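PDB 5VOG: putative phosphoribosyltransferase from Neisseria gonorrhoeae, which binds the alarmone ppGpp and, by its family, may act as a phosphoribosyltransferase. Local coordinates for residues K10-Y15 / W161-W166; V133-I138 / I155-W160. All coordinates share one frame; numbering follows the deposited sequence. Where two conformers were deposited one is given.

How the contacts relate
Contact 1 (10-15 with 161-166) lies farther out, its centre about 16 Å from the centre of the chain, against about 11 Å for contact 2 (133-138 with 155-160). It is a parallel pair of two short strands, whereas contact 2 joins neighbouring strands of the large mixed sheet. The chain runs from strand 151-157 through D159 and W160 into strand 161-163, and H135 meets both Y15 and Y164, so the contacts abut. Both are partly buried and both grip the guanine of ppGpp, by different chemistry: contact 1 offers backbone groups and an indole face, contact 2 a lysine ammonium.

Contact 1 of 2, residues K10-Y15 / W161-W166; sequences KQKIWY and WINYPW. With G4P (guanosine-5',3'-tetraphosphate), chain D.
I13 O is gripped twice by N163: the backbone N donates at 2.8 Å with an N-H...O angle of 164°, while ND2 reaches the same oxygen at 3.2 Å from above the carbonyl plane. The outer backbone groups of I162 bind the guanine edge of ppGpp: its N donates to O6 at 2.8 Å, and its O accepts from N1 at 2.7 Å and from N2. On the N-terminal side, W161 N donates to Q11 O and I13 N to W161 O, completing a parallel register in which K12, I13 and W14 face W161, I162 and N163; a weak bond from Y15 N to N163 O extends it. A water bridges K12 NZ and N163 OD1.

CG of N163, anti to its carbonyl carbon (chi1 -63°), comes beside the W14 indole. The amide is stacked on that ring, planes 16° apart and ND2 3.4 Å above the ring centre; CB makes a CH-pi contact 3.6 Å from the centroid of the five-membered ring. On the face that carries I13 and I162, I162 CG2 meets the edge of the Y15 ring, 3.6 Å from CD2. W161 lays its indole over the base, N1 lying over the ring centre. The pattern is consistent with recognition of guanine: I162 N reads O6, and I162 O reads N1 and N2.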
ATOM      1  N   LYS A  10       0.756 -12.233 -25.785  1.00 70.13           N
ATOM      2  CA  LYS A  10      -0.692 -12.285 -25.654  1.00 62.59           C
ATOM      3  C   LYS A  10      -1.291 -10.892 -25.827  1.00 54.11           C
ATOM      4  O   LYS A  10      -0.584  -9.894 -25.975  1.00 51.74           O
ATOM      5  CB  LYS A  10      -1.086 -12.873 -24.295  1.00 63.15           C
ATOM      6  N   GLN A  11      -2.620 -10.835 -25.814  1.00 47.58           N
ATOM      7  CA  GLN A  11      -3.279  -9.541 -25.836  1.00 44.15           C
ATOM      8  C   GLN A  11      -2.979  -8.786 -24.552  1.00 39.99           C
ATOM      9  O   GLN A  11      -2.617  -9.368 -23.524  1.00 40.03           O
ATOM     10  CB  GLN A  11      -4.789  -9.685 -26.004  1.00 46.28           C
ATOM     11  CG  GLN A  11      -5.211 -10.019 -27.424  1.00 50.20           C
ATOM     12  CD  GLN A  11      -6.717 -10.015 -27.607  1.00 54.37           C
ATOM     13  OE1 GLN A  11      -7.293 -10.969 -28.129  1.00 56.75           O
ATOM     14  NE2 GLN A  11      -7.362  -8.933 -27.186  1.00 55.08           N
ATOM     15  N   LYS A  12      -3.134  -7.470 -24.621  1.00 36.80           N
ATOM     16  CA  LYS A  12      -2.792  -6.597 -23.512  1.00 34.88           C
ATOM     17  C   LYS A  12      -3.968  -5.684 -23.210  1.00 33.95           C
ATOM     18  O   LYS A  12      -4.759  -5.350 -24.096  1.00 34.71           O
ATOM     19  CB  LYS A  12      -1.533  -5.775 -23.829  1.00 37.09           C
ATOM     20  CG  LYS A  12      -0.330  -6.646 -24.153  1.00 39.29           C
ATOM     21  CD  LYS A  12       0.832  -5.855 -24.721  1.00 41.54           C
ATOM     22  CE  LYS A  12       1.477  -4.978 -23.674  1.00 43.50           C
ATOM     23  NZ  LYS A  12       2.707  -4.326 -24.207  1.00 44.52           N
ATOM     24  N   ILE A  13      -4.076  -5.282 -21.947  1.00 32.15           N
ATOM     25  CA  ILE A  13      -5.133  -4.382 -21.515  1.00 30.45           C
ATOM     26  C   ILE A  13      -4.541  -3.401 -20.511  1.00 29.72           C
ATOM     27  O   ILE A  13      -3.620  -3.734 -19.758  1.00 30.21           O
ATOM     28  CB  ILE A  13      -6.349  -5.163 -20.940  1.00 31.03           C
ATOM     29  CG1 ILE A  13      -7.529  -4.226 -20.670  1.00 32.36           C
ATOM     30  CG2 ILE A  13      -5.965  -5.936 -19.683  1.00 31.25           C
ATOM     31  CD1 ILE A  13      -8.885  -4.916 -20.696  1.00 32.37           C
ATOM     32  N   TRP A  14      -5.041  -2.168 -20.549  1.00 29.46           N
ATOM     33  CA  TRP A  14      -4.665  -1.106 -19.623  1.00 27.99           C
ATOM     34  C   TRP A  14      -5.894  -0.675 -18.836  1.00 28.20           C
ATOM     35  O   TRP A  14      -6.974  -0.495 -19.409  1.00 30.51           O
ATOM     36  CB  TRP A  14      -4.092   0.110 -20.367  1.00 28.60           C
ATOM     37  CG  TRP A  14      -2.747  -0.097 -21.015  1.00 30.02           C
ATOM     38  CD1 TRP A  14      -1.559   0.432 -20.604  1.00 31.58           C
ATOM     39  CD2 TRP A  14      -2.454  -0.868 -22.191  1.00 31.29           C
ATOM     40  NE1 TRP A  14      -0.546   0.035 -21.440  1.00 31.51           N
ATOM     41  CE2 TRP A  14      -1.069  -0.760 -22.426  1.00 32.72           C
ATOM     42  CE3 TRP A  14      -3.230  -1.634 -23.069  1.00 33.55           C
ATOM     43  CZ2 TRP A  14      -0.438  -1.396 -23.495  1.00 34.49           C
ATOM     44  CZ3 TRP A  14      -2.603  -2.267 -24.128  1.00 34.54           C
ATOM     45  CH2 TRP A  14      -1.219  -2.140 -24.336  1.00 34.46           C
ATOM     46  N   TYR A  15      -5.726  -0.487 -17.527  1.00 27.41           N
ATOM     47  CA  TYR A  15      -6.800  -0.048 -16.650  1.00 27.66           C
ATOM     48  C   TYR A  15      -6.407   1.260 -15.982  1.00 27.78           C
ATOM     49  O   TYR A  15      -5.278   1.403 -15.507  1.00 28.37           O
ATOM     50  CB  TYR A  15      -7.113  -1.085 -15.555  1.00 28.06           C
ATOM     51  CG  TYR A  15      -7.684  -2.394 -16.041  1.00 27.69           C
ATOM     52  CD1 TYR A  15      -8.902  -2.445 -16.715  1.00 29.53           C
ATOM     53  CD2 TYR A  15      -7.023  -3.590 -15.791  1.00 27.88           C
ATOM     54  CE1 TYR A  15      -9.427  -3.653 -17.141  1.00 30.19           C
ATOM     55  CE2 TYR A  15      -7.546  -4.802 -16.206  1.00 28.31           C
ATOM     56  CZ  TYR A  15      -8.742  -4.829 -16.883  1.00 29.58           C
ATOM     57  OH  TYR A  15      -9.254  -6.044 -17.289  1.00 31.50           O
ATOM     58  N   TRP A 161      -1.982  -9.775 -20.632  1.00 31.28           N
ATOM     59  CA  TRP A 161      -1.094  -9.012 -19.768  1.00 30.58           C
ATOM     60  C   TRP A 161      -1.792  -7.730 -19.335  1.00 29.75           C
ATOM     61  O   TRP A 161      -2.206  -6.922 -20.175  1.00 29.82           O
ATOM     62  CB  TRP A 161       0.225  -8.689 -20.458  1.00 31.49           C
ATOM     63  CG  TRP A 161       1.185  -8.121 -19.463  1.00 33.14           C
ATOM     64  CD1 TRP A 161       1.551  -6.813 -19.316  1.00 34.86           C
ATOM     65  CD2 TRP A 161       1.864  -8.848 -18.437  1.00 35.08           C
ATOM     66  NE1 TRP A 161       2.433  -6.687 -18.268  1.00 35.44           N
ATOM     67  CE2 TRP A 161       2.642  -7.922 -17.712  1.00 35.75           C
ATOM     68  CE3 TRP A 161       1.897 -10.198 -18.064  1.00 36.62           C
ATOM     69  CZ2 TRP A 161       3.450  -8.302 -16.638  1.00 36.44           C
ATOM     70  CZ3 TRP A 161       2.698 -10.574 -16.995  1.00 37.78           C
ATOM     71  CH2 TRP A 161       3.462  -9.629 -16.295  1.00 37.26           C
ATOM     72  N   ILE A 162      -1.918  -7.548 -18.029  1.00 27.70           N
ATOM     73  CA  ILE A 162      -2.585  -6.383 -17.463  1.00 26.87           C
ATOM     74  C   ILE A 162      -1.546  -5.315 -17.172  1.00 26.80           C
ATOM     75  O   ILE A 162      -0.555  -5.571 -16.474  1.00 27.75           O
ATOM     76  CB  ILE A 162      -3.358  -6.758 -16.189  1.00 27.30           C
ATOM     77  CG1 ILE A 162      -4.420  -7.816 -16.501  1.00 28.26           C
ATOM     78  CG2 ILE A 162      -3.970  -5.518 -15.553  1.00 27.28           C
ATOM     79  CD1 ILE A 162      -5.003  -8.475 -15.245  1.00 27.49           C
ATOM     80  N   ASN A 163      -1.771  -4.115 -17.700  1.00 26.80           N
ATOM     81  CA  ASN A 163      -0.908  -2.968 -17.428  1.00 26.45           C
ATOM     82  C   ASN A 163      -1.585  -2.091 -16.385  1.00 26.21           C
ATOM     83  O   ASN A 163      -2.648  -1.518 -16.645  1.00 27.92           O
ATOM     84  CB  ASN A 163      -0.629  -2.200 -18.715  1.00 28.04           C
ATOM     85  CG  ASN A 163       0.127  -3.032 -19.712  1.00 31.16           C
ATOM     86  OD1 ASN A 163       1.341  -3.164 -19.618  1.00 32.43           O
ATOM     87  ND2 ASN A 163      -0.593  -3.640 -20.654  1.00 33.96           N
ATOM     88  N   TYR A 164      -0.973  -2.008 -15.186  1.00 25.11           N
ATOM     89  CA  TYR A 164      -1.514  -1.265 -14.058  1.00 24.07           C
ATOM     90  C   TYR A 164      -1.094   0.196 -14.117  1.00 25.49           C
ATOM     91  O   TYR A 164       0.022   0.510 -14.535  1.00 24.88           O
ATOM     92  CB  TYR A 164      -1.049  -1.884 -12.736  1.00 23.30           C
ATOM     93  CG  TYR A 164      -1.720  -3.215 -12.512  1.00 22.64           C
ATOM     94  CD1 TYR A 164      -3.048  -3.272 -12.127  1.00 23.35           C
ATOM     95  CD2 TYR A 164      -1.050  -4.412 -12.752  1.00 23.55           C
ATOM     96  CE1 TYR A 164      -3.692  -4.485 -11.951  1.00 23.86           C
ATOM     97  CE2 TYR A 164      -1.683  -5.635 -12.580  1.00 23.66           C
ATOM     98  CZ  TYR A 164      -3.011  -5.660 -12.188  1.00 23.61           C
ATOM     99  OH  TYR A 164      -3.666  -6.868 -12.027  1.00 24.37           O
ATOM    100  N   PRO A 165      -1.975   1.097 -13.682  1.00 24.15           N
ATOM    101  CA  PRO A 165      -1.625   2.523 -13.721  1.00 24.42           C
ATOM    102  C   PRO A 165      -0.461   2.868 -12.806  1.00 23.44           C
ATOM    103  O   PRO A 165       0.256   3.846 -13.064  1.00 24.32           O
ATOM    104  CB  PRO A 165      -2.926   3.212 -13.282  1.00 24.75           C
ATOM    105  CG  PRO A 165      -3.635   2.181 -12.438  1.00 24.10           C
ATOM    106  CD  PRO A 165      -3.295   0.850 -13.070  1.00 25.25           C
ATOM    107  N   TRP A 166      -0.251   2.093 -11.747  1.00 22.42           N
ATOM    108  CA  TRP A 166       0.854   2.347 -10.836  1.00 22.00           C
ATOM    109  C   TRP A 166       2.190   1.868 -11.386  1.00 23.39           C
ATOM    110  O   TRP A 166       3.202   1.960 -10.683  1.00 24.32           O
ATOM    111  CB  TRP A 166       0.568   1.709  -9.478  1.00 23.03           C
ATOM    112  CG  TRP A 166       0.081   0.267  -9.475  1.00 22.40           C
ATOM    113  CD1 TRP A 166       0.842  -0.858  -9.646  1.00 22.36           C
ATOM    114  CD2 TRP A 166      -1.258  -0.191  -9.213  1.00 22.30           C
ATOM    115  NE1 TRP A 166       0.055  -1.985  -9.515  1.00 23.11           N
ATOM    116  CE2 TRP A 166      -1.234  -1.601  -9.254  1.00 22.42           C
ATOM    117  CE3 TRP A 166      -2.472   0.456  -8.961  1.00 23.00           C
ATOM    118  CZ2 TRP A 166      -2.374  -2.374  -9.031  1.00 22.74           C
ATOM    119  CZ3 TRP A 166      -3.606  -0.313  -8.744  1.00 22.89           C
ATOM    120  CH2 TRP A 166      -3.549  -1.714  -8.794  1.00 22.99           C
TER
HETATM  121  PB  G4P D 203      -0.443 -15.103  -7.666  1.00 25.52           P
HETATM  122  O1B G4P D 203      -0.009 -16.113  -6.727  1.00 26.06           O
HETATM  123  O2B G4P D 203      -1.240 -15.632  -8.879  1.00 26.31           O
HETATM  124  O3B G4P D 203      -1.262 -13.988  -6.942  1.00 25.55           O
HETATM  125  O3A G4P D 203       0.801 -14.281  -8.230  1.00 26.61           O
HETATM  126  PA  G4P D 203       2.110 -14.762  -8.991  1.00 26.47           P
HETATM  127  O1A G4P D 203       3.048 -15.440  -8.071  1.00 29.15           O
HETATM  128  O2A G4P D 203       1.719 -15.575 -10.200  1.00 27.40           O
HETATM  129  O5' G4P D 203       2.662 -13.346  -9.526  1.00 28.20           O
HETATM  130  C5' G4P D 203       4.055 -13.111  -9.807  1.00 27.05           C
HETATM  131  C4' G4P D 203       4.201 -11.696 -10.299  1.00 26.01           C
HETATM  132  O4' G4P D 203       3.635 -11.570 -11.615  1.00 27.16           O
HETATM  133  C3' G4P D 203       3.503 -10.644  -9.431  1.00 25.34           C
HETATM  134  O3' G4P D 203       4.488  -9.688  -8.986  1.00 25.23           O
HETATM  135  C2' G4P D 203       2.471  -9.979 -10.347  1.00 25.30           C
HETATM  136  O2' G4P D 203       2.330  -8.576 -10.133  1.00 26.79           O
HETATM  137  C1' G4P D 203       3.046 -10.294 -11.726  1.00 25.70           C
HETATM  138  N9  G4P D 203       2.004 -10.374 -12.752  1.00 25.63           N
HETATM  139  C8  G4P D 203       1.295 -11.487 -13.119  1.00 27.32           C
HETATM  140  N7  G4P D 203       0.413 -11.246 -14.061  1.00 27.05           N
HETATM  141  C5  G4P D 203       0.554  -9.892 -14.326  1.00 25.70           C
HETATM  142  C6  G4P D 203      -0.114  -9.039 -15.260  1.00 26.54           C
HETATM  143  O6  G4P D 203      -1.001  -9.348 -16.061  1.00 26.74           O
HETATM  144  N1  G4P D 203       0.353  -7.740 -15.206  1.00 26.91           N
HETATM  145  C2  G4P D 203       1.336  -7.290 -14.364  1.00 25.97           C
HETATM  146  N2  G4P D 203       1.678  -6.002 -14.462  1.00 27.57           N
HETATM  147  N3  G4P D 203       1.965  -8.071 -13.490  1.00 26.18           N
HETATM  148  C4  G4P D 203       1.531  -9.346 -13.524  1.00 25.66           C
HETATM  149  PC  G4P D 203       5.399  -9.929  -7.716  1.00 25.36           P
HETATM  150  O1C G4P D 203       6.566 -10.788  -8.053  1.00 27.00           O
HETATM  151  O2C G4P D 203       4.474 -10.495  -6.673  1.00 24.50           O
HETATM  152  O3C G4P D 203       5.848  -8.468  -7.263  1.00 24.62           O
HETATM  153  PD  G4P D 203       5.079  -7.199  -6.678  1.00 23.07           P
HETATM  154  O1D G4P D 203       3.756  -7.699  -6.200  1.00 23.04           O
HETATM  155  O2D G4P D 203       5.973  -6.677  -5.529  1.00 23.37           O
HETATM  156  O3D G4P D 203       5.021  -6.207  -7.809  1.00 24.82           O
HETATM  157  O   HOH W   1       3.464  -3.905 -21.447  1.00 53.51           O

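Contact 2 of 2, residues V133-I138 / I155-W160; sequences VLHEKI and ITVEDW. With G4P (guanosine-5',3'-tetraphosphate), chain D.
K137 and V157 sit in register between strands 135-137 and 155-157, and four backbone hydrogen bonds hold the two chains together. L134 O accepts from I155 N, I155 O from E136 N, E136 O from V157 N and V157 O from I138 N; the V157 N to E136 O bond, at 2.8 Å, is the shortest. Two CA-H...O contacts, from T156 CA to E136 O and from K137 CA to V157 O, fill in between them.

Side-chain packing divides between the two faces. On the face of H135, K137, I155 and V157, the imidazole, whose ND1 is hydrogen-bonded to Y164 OH, presents its edge to I155, H135 CD2 lying 3.5 Å from I155 CG1, while L134 CG lies over the centre of one ring face. The chi1 of 54° at I155 places CG1 between the backbone N and the carbonyl carbon, beside the imidazole. On the reverse face T156 CG2 makes a methyl-to-carboxylate-oxygen van der Waals contact with E136 OE1 at 3.5 Å, an oxygen that also bonds S153 OG.

These are adjacent parallel strands of the mixed sheet in a type I phosphoribosyltransferase fold; from the face of H135 and K137, K137 reaches the ligand pocket, while I155 and V157 pack on Y15.

Polar and charged interactions gather at the end of K137. Its chain is extended beyond CG, carrying NZ to the guanine of ppGpp, where it donates to O6 at 2.8 Å and to N7 at 3.2 Å. NZ also forms a salt bridge with D109 OD1. A water links it to D159 OD1, the NZ-to-water distance being 2.8 Å, and that carboxylate oxygen is itself paired with K139 NZ.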
ATOM      1  N   VAL A 133      -8.727 -10.895  -4.480  1.00 22.69           N
ATOM      2  CA  VAL A 133      -7.808 -10.415  -5.503  0.62 23.74           C
ATOM      3  C   VAL A 133      -8.561  -9.491  -6.445  1.00 23.30           C
ATOM      4  O   VAL A 133      -9.750  -9.684  -6.716  1.00 23.80           O
ATOM      5  CB  VAL A 133      -7.134 -11.558  -6.290  0.62 25.76           C
ATOM      6  CG1 VAL A 133      -6.150 -12.284  -5.419  0.62 26.23           C
ATOM      7  CG2 VAL A 133      -8.176 -12.528  -6.842  0.62 26.39           C
ATOM      8  N   LEU A 134      -7.864  -8.463  -6.925  1.00 22.49           N
ATOM      9  CA  LEU A 134      -8.481  -7.519  -7.848  1.00 22.29           C
ATOM     10  C   LEU A 134      -8.844  -8.197  -9.166  1.00 23.66           C
ATOM     11  O   LEU A 134      -9.996  -8.122  -9.622  1.00 23.61           O
ATOM     12  CB  LEU A 134      -7.530  -6.339  -8.068  1.00 22.70           C
ATOM     13  CG  LEU A 134      -7.784  -5.372  -9.227  1.00 23.00           C
ATOM     14  CD1 LEU A 134      -9.109  -4.641  -9.071  1.00 24.06           C
ATOM     15  CD2 LEU A 134      -6.634  -4.367  -9.305  1.00 22.69           C
ATOM     16  N   HIS A 135      -7.881  -8.884  -9.781  1.00 22.69           N
ATOM     17  CA  HIS A 135      -8.037  -9.498 -11.094  1.00 22.35           C
ATOM     18  C   HIS A 135      -7.720 -10.979 -11.021  1.00 23.93           C
ATOM     19  O   HIS A 135      -6.642 -11.363 -10.551  1.00 24.74           O
ATOM     20  CB  HIS A 135      -7.108  -8.840 -12.108  1.00 23.60           C
ATOM     21  CG  HIS A 135      -7.439  -7.414 -12.378  1.00 24.43           C
ATOM     22  ND1 HIS A 135      -6.479  -6.427 -12.437  1.00 24.13           N
ATOM     23  CD2 HIS A 135      -8.624  -6.812 -12.633  1.00 24.54           C
ATOM     24  CE1 HIS A 135      -7.063  -5.274 -12.708  1.00 25.45           C
ATOM     25  NE2 HIS A 135      -8.363  -5.481 -12.838  1.00 24.78           N
ATOM     26  N   GLU A 136      -8.641 -11.804 -11.525  1.00 24.00           N
ATOM     27  CA  GLU A 136      -8.460 -13.249 -11.618  1.00 24.52           C
ATOM     28  C   GLU A 136      -8.297 -13.629 -13.085  1.00 25.31           C
ATOM     29  O   GLU A 136      -9.258 -13.559 -13.857  1.00 27.29           O
ATOM     30  CB  GLU A 136      -9.645 -13.986 -11.001  1.00 25.61           C
ATOM     31  CG  GLU A 136      -9.569 -15.489 -11.190  1.00 28.13           C
ATOM     32  CD  GLU A 136     -10.799 -16.214 -10.681  1.00 31.06           C
ATOM     33  OE1 GLU A 136     -11.763 -15.556 -10.228  1.00 33.04           O
ATOM     34  OE2 GLU A 136     -10.799 -17.460 -10.733  1.00 33.76           O
ATOM     35  N   LYS A 137      -7.093 -14.050 -13.468  1.00 24.34           N
ATOM     36  CA  LYS A 137      -6.863 -14.502 -14.834  1.00 26.03           C
ATOM     37  C   LYS A 137      -7.323 -15.943 -15.010  1.00 27.39           C
ATOM     38  O   LYS A 137      -7.013 -16.812 -14.188  1.00 27.17           O
ATOM     39  CB  LYS A 137      -5.393 -14.397 -15.204  1.00 28.63           C
ATOM     40  CG  LYS A 137      -4.861 -12.994 -15.310  1.00 32.37           C
ATOM     41  CD  LYS A 137      -3.428 -13.116 -15.776  1.00 35.37           C
ATOM     42  CE  LYS A 137      -2.781 -11.813 -16.019  1.00 35.56           C
ATOM     43  NZ  LYS A 137      -1.413 -12.060 -16.542  1.00 31.37           N
ATOM     44  N   ILE A 138      -8.042 -16.194 -16.100  1.00 27.57           N
ATOM     45  CA  ILE A 138      -8.540 -17.528 -16.426  1.00 28.30           C
ATOM     46  C   ILE A 138      -7.449 -18.252 -17.209  1.00 28.84           C
ATOM     47  O   ILE A 138      -7.227 -17.986 -18.390  1.00 29.16           O
ATOM     48  CB  ILE A 138      -9.851 -17.467 -17.204  1.00 28.51           C
ATOM     49  CG1 ILE A 138     -10.896 -16.691 -16.398  1.00 30.48           C
ATOM     50  CG2 ILE A 138     -10.310 -18.883 -17.532  1.00 29.48           C
ATOM     51  CD1 ILE A 138     -10.987 -17.102 -14.932  1.00 33.33           C
ATOM     52  N   ILE A 155     -12.889  -8.910 -10.779  1.00 26.52           N
ATOM     53  CA  ILE A 155     -13.372  -9.374 -12.072  1.00 26.49           C
ATOM     54  C   ILE A 155     -12.480 -10.519 -12.523  1.00 26.30           C
ATOM     55  O   ILE A 155     -11.307 -10.603 -12.147  1.00 26.22           O
ATOM     56  CB  ILE A 155     -13.382  -8.267 -13.148  1.00 27.58           C
ATOM     57  CG1 ILE A 155     -12.000  -7.615 -13.255  1.00 28.31           C
ATOM     58  CG2 ILE A 155     -14.454  -7.225 -12.853  1.00 29.62           C
ATOM     59  CD1 ILE A 155     -11.847  -6.724 -14.461  1.00 29.49           C
ATOM     60  N   THR A 156     -13.035 -11.403 -13.345  1.00 30.43           N
ATOM     61  CA  THR A 156     -12.213 -12.368 -14.051  1.00 31.68           C
ATOM     62  C   THR A 156     -11.797 -11.775 -15.389  1.00 33.01           C
ATOM     63  O   THR A 156     -12.556 -11.036 -16.019  1.00 39.28           O
ATOM     64  CB  THR A 156     -12.956 -13.681 -14.268  1.00 34.27           C
ATOM     65  OG1 THR A 156     -14.061 -13.443 -15.140  1.00 37.14           O
ATOM     66  CG2 THR A 156     -13.454 -14.223 -12.937  1.00 33.49           C
ATOM     67  N   VAL A 157     -10.579 -12.093 -15.811  1.00 32.47           N
ATOM     68  CA  VAL A 157      -9.965 -11.548 -17.014  0.69 33.11           C
ATOM     69  C   VAL A 157      -9.477 -12.714 -17.867  1.00 33.03           C
ATOM     70  O   VAL A 157      -9.135 -13.780 -17.343  1.00 31.89           O
ATOM     71  CB  VAL A 157      -8.785 -10.589 -16.670  0.69 35.18           C
ATOM     72  CG1 VAL A 157      -8.376  -9.754 -17.882  0.69 36.22           C
ATOM     73  CG2 VAL A 157      -9.119  -9.683 -15.483  0.69 36.21           C
ATOM     74  N   GLU A 158      -9.415 -12.495 -19.176  1.00 34.61           N
ATOM     75  CA  GLU A 158      -8.726 -13.415 -20.057  1.00 36.31           C
ATOM     76  C   GLU A 158      -7.261 -13.521 -19.645  1.00 33.32           C
ATOM     77  O   GLU A 158      -6.756 -12.746 -18.827  1.00 33.56           O
ATOM     78  CB  GLU A 158      -8.820 -12.933 -21.501  1.00 41.00           C
ATOM     79  CG  GLU A 158     -10.232 -12.872 -22.026  1.00 46.86           C
ATOM     80  CD  GLU A 158     -10.777 -14.245 -22.292  1.00 52.44           C
ATOM     81  OE1 GLU A 158     -10.134 -14.988 -23.065  1.00 54.00           O
ATOM     82  OE2 GLU A 158     -11.833 -14.586 -21.718  1.00 54.12           O
ATOM     83  N   ASP A 159      -6.561 -14.494 -20.227  1.00 32.92           N
ATOM     84  CA  ASP A 159      -5.120 -14.610 -19.995  1.00 31.47           C
ATOM     85  C   ASP A 159      -4.394 -13.569 -20.848  1.00 33.36           C
ATOM     86  O   ASP A 159      -3.751 -13.866 -21.858  1.00 35.80           O
ATOM     87  CB  ASP A 159      -4.618 -16.014 -20.289  1.00 33.23           C
ATOM     88  CG  ASP A 159      -3.175 -16.205 -19.865  1.00 35.87           C
ATOM     89  OD1 ASP A 159      -2.654 -15.344 -19.113  1.00 37.29           O
ATOM     90  OD2 ASP A 159      -2.559 -17.202 -20.279  1.00 38.51           O
ATOM     91  N   TRP A 160      -4.527 -12.319 -20.418  1.00 32.51           N
ATOM     92  CA  TRP A 160      -3.915 -11.167 -21.058  1.00 34.22           C
ATOM     93  C   TRP A 160      -2.935 -10.526 -20.092  1.00 33.45           C
ATOM     94  O   TRP A 160      -3.053 -10.677 -18.874  1.00 35.07           O
ATOM     95  CB  TRP A 160      -4.960 -10.122 -21.459  1.00 36.30           C
ATOM     96  CG  TRP A 160      -5.950 -10.561 -22.497  1.00 38.83           C
ATOM     97  CD1 TRP A 160      -5.980 -11.749 -23.168  1.00 39.84           C
ATOM     98  CD2 TRP A 160      -7.056  -9.797 -22.978  1.00 41.95           C
ATOM     99  NE1 TRP A 160      -7.045 -11.767 -24.042  1.00 41.21           N
ATOM    100  CE2 TRP A 160      -7.721 -10.580 -23.943  1.00 42.10           C
ATOM    101  CE3 TRP A 160      -7.549  -8.521 -22.688  1.00 44.29           C
ATOM    102  CZ2 TRP A 160      -8.851 -10.129 -24.617  1.00 44.63           C
ATOM    103  CZ3 TRP A 160      -8.675  -8.075 -23.359  1.00 46.14           C
ATOM    104  CH2 TRP A 160      -9.312  -8.877 -24.310  1.00 45.86           C
TER
HETATM  105  PB  G4P D 203      -0.443 -15.103  -7.666  1.00 25.52           P
HETATM  106  O1B G4P D 203      -0.009 -16.113  -6.727  1.00 26.06           O
HETATM  107  O2B G4P D 203      -1.240 -15.632  -8.879  1.00 26.31           O
HETATM  108  O3B G4P D 203      -1.262 -13.988  -6.942  1.00 25.55           O
HETATM  109  O3A G4P D 203       0.801 -14.281  -8.230  1.00 26.61           O
HETATM  110  PA  G4P D 203       2.110 -14.762  -8.991  1.00 26.47           P
HETATM  111  O1A G4P D 203       3.048 -15.440  -8.071  1.00 29.15           O
HETATM  112  O2A G4P D 203       1.719 -15.575 -10.200  1.00 27.40           O
HETATM  113  O5' G4P D 203       2.662 -13.346  -9.526  1.00 28.20           O
HETATM  114  C5' G4P D 203       4.055 -13.111  -9.807  1.00 27.05           C
HETATM  115  C4' G4P D 203       4.201 -11.696 -10.299  1.00 26.01           C
HETATM  116  O4' G4P D 203       3.635 -11.570 -11.615  1.00 27.16           O
HETATM  117  C3' G4P D 203       3.503 -10.644  -9.431  1.00 25.34           C
HETATM  118  O3' G4P D 203       4.488  -9.688  -8.986  1.00 25.23           O
HETATM  119  C2' G4P D 203       2.471  -9.979 -10.347  1.00 25.30           C
HETATM  120  O2' G4P D 203       2.330  -8.576 -10.133  1.00 26.79           O
HETATM  121  C1' G4P D 203       3.046 -10.294 -11.726  1.00 25.70           C
HETATM  122  N9  G4P D 203       2.004 -10.374 -12.752  1.00 25.63           N
HETATM  123  C8  G4P D 203       1.295 -11.487 -13.119  1.00 27.32           C
HETATM  124  N7  G4P D 203       0.413 -11.246 -14.061  1.00 27.05           N
HETATM  125  C5  G4P D 203       0.554  -9.892 -14.326  1.00 25.70           C
HETATM  126  C6  G4P D 203      -0.114  -9.039 -15.260  1.00 26.54           C
HETATM  127  O6  G4P D 203      -1.001  -9.348 -16.061  1.00 26.74           O
HETATM  128  N1  G4P D 203       0.353  -7.740 -15.206  1.00 26.91           N
HETATM  129  C2  G4P D 203       1.336  -7.290 -14.364  1.00 25.97           C
HETATM  130  N2  G4P D 203       1.678  -6.002 -14.462  1.00 27.57           N
HETATM  131  N3  G4P D 203       1.965  -8.071 -13.490  1.00 26.18           N
HETATM  132  C4  G4P D 203       1.531  -9.346 -13.524  1.00 25.66           C
HETATM  133  PC  G4P D 203       5.399  -9.929  -7.716  1.00 25.36           P
HETATM  134  O1C G4P D 203       6.566 -10.788  -8.053  1.00 27.00           O
HETATM  135  O2C G4P D 203       4.474 -10.495  -6.673  1.00 24.50           O
HETATM  136  O3C G4P D 203       5.848  -8.468  -7.263  1.00 24.62           O
HETATM  137  PD  G4P D 203       5.079  -7.199  -6.678  1.00 23.07           P
HETATM  138  O1D G4P D 203       3.756  -7.699  -6.200  1.00 23.04           O
HETATM  139  O2D G4P D 203       5.973  -6.677  -5.529  1.00 23.37           O
HETATM  140  O3D G4P D 203       5.021  -6.207  -7.809  1.00 24.82           O
HETATM  141  O   HOH W   2      -0.889 -13.009 -19.162  1.00 41.39           O